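Local coordinates for ethyl tert-butyl ether degradation EthD protein (Ralstonia eutropha JMP134, PDB 3BF4), which is of unknown function but belongs to the EthD family of ferredoxin-like proteins, to which an oxidoreductase activity is tentatively assigned, at residues A[23-28]-A[78-83]. The protein carries 3 engineered substitutions. Numbering follows the deposited sequence.
With EDO (1,2-ethanediol), chain C.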
loop_
_atom_site.group_PDB
_atom_site.type_symbol
_atom_site.label_atom_id
_atom_site.label_comp_id
_atom_site.label_asym_id
_atom_site.label_seq_id
_atom_site.Cartn_x
_atom_site.Cartn_y
_atom_site.Cartn_z
ATOM N N VAL A 23 8.287 0.235 1.750
ATOM C CA VAL A 23 8.688 0.075 0.350
ATOM C C VAL A 23 7.558 -0.737 -0.302
ATOM O O VAL A 23 7.338 -1.877 0.069
ATOM C CB VAL A 23 10.036 -0.644 0.195
ATOM C CG1 VAL A 23 10.399 -0.793 -1.294
ATOM C CG2 VAL A 23 11.138 0.104 0.950
ATOM N N ASN A 24 6.874 -0.130 -1.263
ATOM C CA ASN A 24 5.747 -0.707 -1.982
ATOM C C ASN A 24 6.170 -1.212 -3.357
ATOM O O ASN A 24 6.805 -0.463 -4.103
ATOM C CB ASN A 24 4.684 0.382 -2.206
ATOM C CG ASN A 24 4.143 0.955 -0.901
ATOM O OD1 ASN A 24 3.577 0.230 -0.104
ATOM N ND2 ASN A 24 4.296 2.262 -0.701
ATOM N N VAL A 25 5.863 -2.476 -3.673
ATOM C CA VAL A 25 6.089 -3.029 -5.020
ATOM C C VAL A 25 4.677 -3.357 -5.500
ATOM O O VAL A 25 3.951 -4.100 -4.833
ATOM C CB VAL A 25 6.991 -4.248 -5.032
ATOM C CG1 VAL A 25 7.273 -4.676 -6.484
ATOM C CG2 VAL A 25 8.291 -3.953 -4.290
HETATM N N MSE A 26 4.286 -2.770 -6.628
HETATM C CA MSE A 26 2.916 -2.830 -7.129
HETATM C C MSE A 26 2.904 -3.219 -8.602
HETATM O O MSE A 26 3.412 -2.476 -9.437
HETATM C CB MSE A 26 2.280 -1.463 -6.896
HETATM C CG MSE A 26 2.392 -1.016 -5.439
HETATM SE SE MSE A 26 1.871 0.799 -5.091
HETATM C CE MSE A 26 3.175 1.739 -6.201
ATOM N N TYR A 27 2.333 -4.390 -8.902
ATOM C CA TYR A 27 2.317 -4.953 -10.256
ATOM C C TYR A 27 1.003 -4.597 -10.920
ATOM O O TYR A 27 -0.018 -5.137 -10.506
ATOM C CB TYR A 27 2.488 -6.477 -10.202
ATOM C CG TYR A 27 3.826 -6.910 -9.662
ATOM C CD1 TYR A 27 4.882 -7.228 -10.528
ATOM C CD2 TYR A 27 4.055 -6.991 -8.280
ATOM C CE1 TYR A 27 6.133 -7.633 -10.031
ATOM C CE2 TYR A 27 5.291 -7.386 -7.774
ATOM C CZ TYR A 27 6.331 -7.701 -8.652
ATOM O OH TYR A 27 7.551 -8.095 -8.156
ATOM N N PRO A 28 1.017 -3.688 -11.932
ATOM C CA PRO A 28 -0.221 -3.304 -12.604
ATOM C C PRO A 28 -0.940 -4.489 -13.258
ATOM O O PRO A 28 -0.279 -5.374 -13.830
ATOM C CB PRO A 28 0.250 -2.332 -13.696
ATOM C CG PRO A 28 1.550 -1.865 -13.269
ATOM C CD PRO A 28 2.171 -2.984 -12.534
ATOM N N ALA A 78 -1.107 -7.707 -8.028
ATOM C CA ALA A 78 -0.444 -8.064 -6.782
ATOM C C ALA A 78 0.336 -6.855 -6.257
ATOM O O ALA A 78 0.759 -5.988 -7.034
ATOM C CB ALA A 78 0.449 -9.250 -6.990
HETATM N N MSE A 79 0.452 -6.779 -4.933
HETATM C CA MSE A 79 1.212 -5.740 -4.258
HETATM C C MSE A 79 1.859 -6.337 -3.028
HETATM O O MSE A 79 1.353 -7.303 -2.480
HETATM C CB MSE A 79 0.319 -4.578 -3.799
HETATM C CG MSE A 79 -0.491 -3.915 -4.874
HETATM SE SE MSE A 79 -1.683 -2.560 -4.127
HETATM C CE MSE A 79 -0.399 -1.316 -3.379
ATOM N N CYS A 80 3.010 -5.800 -2.645
ATOM C CA CYS A 80 3.654 -6.150 -1.372
ATOM C C CYS A 80 4.187 -4.878 -0.755
ATOM O O CYS A 80 4.250 -3.834 -1.412
ATOM C CB CYS A 80 4.804 -7.147 -1.524
ATOM S SG CYS A 80 6.335 -6.453 -2.174
ATOM N N ALA A 81 4.571 -4.987 0.510
ATOM C CA ALA A 81 5.216 -3.893 1.208
ATOM C C ALA A 81 6.263 -4.412 2.173
ATOM O O ALA A 81 6.025 -5.397 2.840
ATOM C CB ALA A 81 4.200 -3.020 1.928
ATOM N N PHE A 82 7.425 -3.750 2.200
ATOM C CA PHE A 82 8.499 -4.032 3.139
ATOM C C PHE A 82 8.540 -2.843 4.101
ATOM O O PHE A 82 8.771 -1.707 3.675
ATOM C CB PHE A 82 9.838 -4.188 2.413
ATOM C CG PHE A 82 9.818 -5.247 1.363
ATOM C CD1 PHE A 82 9.956 -6.595 1.712
ATOM C CD2 PHE A 82 9.637 -4.915 0.023
ATOM C CE1 PHE A 82 9.916 -7.608 0.727
ATOM C CE2 PHE A 82 9.606 -5.911 -0.963
ATOM C CZ PHE A 82 9.744 -7.258 -0.614
ATOM N N ILE A 83 8.274 -3.112 5.376
ATOM C CA ILE A 83 8.302 -2.117 6.441
ATOM C C ILE A 83 9.732 -2.178 6.979
ATOM O O ILE A 83 10.188 -3.249 7.428
ATOM C CB ILE A 83 7.208 -2.390 7.517
ATOM C CG1 ILE A 83 5.826 -2.023 6.952
ATOM C CG2 ILE A 83 7.451 -1.582 8.813
ATOM C CD1 ILE A 83 5.369 -2.868 5.761
HETATM C C1 EDO C . 8.778 -8.037 -4.465
HETATM O O1 EDO C . 7.699 -7.682 -5.353
HETATM C C2 EDO C . 10.158 -7.675 -5.024
HETATM O O2 EDO C . 10.156 -7.663 -6.455
HETATM O O HOH W 1 2.043 -2.042 -1.513
#
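Strands 23-28 and 78-83 run antiparallel, their axes approaching to 4.7 Å with 166° between their directions, and five backbone hydrogen bonds link Val23 with Phe82, Val25 with Cys80, and Tyr27 N with Ala78 O. They form the central pair of the four-stranded antiparallel sheet of a ferredoxin-like fold, with strand 114-120 beyond the first and strand 58-66 beyond the second. On the helix-covered face, SG of Cys80 sits between its own N and C (chi1 76°), which brings it to 3.7 Å from Val25 CB. The branch CG2 of Val25 meets the edge of the Phe82 ring at CE2, 4.1 Å away. The Tyr27 ring turns its edge to Ala78 O, while its hydroxyl is hydrogen-bonded, at 2.8 Å between OH and O1, to a bound 1,2-ethanediol, probably from the crystallisation liquor, that rests near Val25 CG1 and Cys80 SG. Helix 37-52 covers Phe82 and its Tyr40 also bonds to the diol, while Tyr108 is a second partner of the Tyr27 hydroxyl. The other face carries Asn24, Ala81 and the selenomethionines Met26 and Met79, whose chains lie at a slant to each other; Met79 CE lies 3.5 Å from Met26 CG, closer than usual for two carbons, and also touches its SE. One water donates to both Asn24 OD1 and Cys80 O, 2.8 Å from the latter, which also accepts from Val25 N, above its carbonyl plane. Asn24 OD1 also accepts a hydrogen bond from Lys22 NZ, and ND2 donates to Glu62 of the second subunit, which packs on Met26 and Met79. Chemically the pair is two-sided: one face is an apolar surface ending in tyrosine hydroxyls that can hold a small diol, the other a subunit interface in which a buried amide is satisfied by lysine, water and a carboxylate of the second subunit.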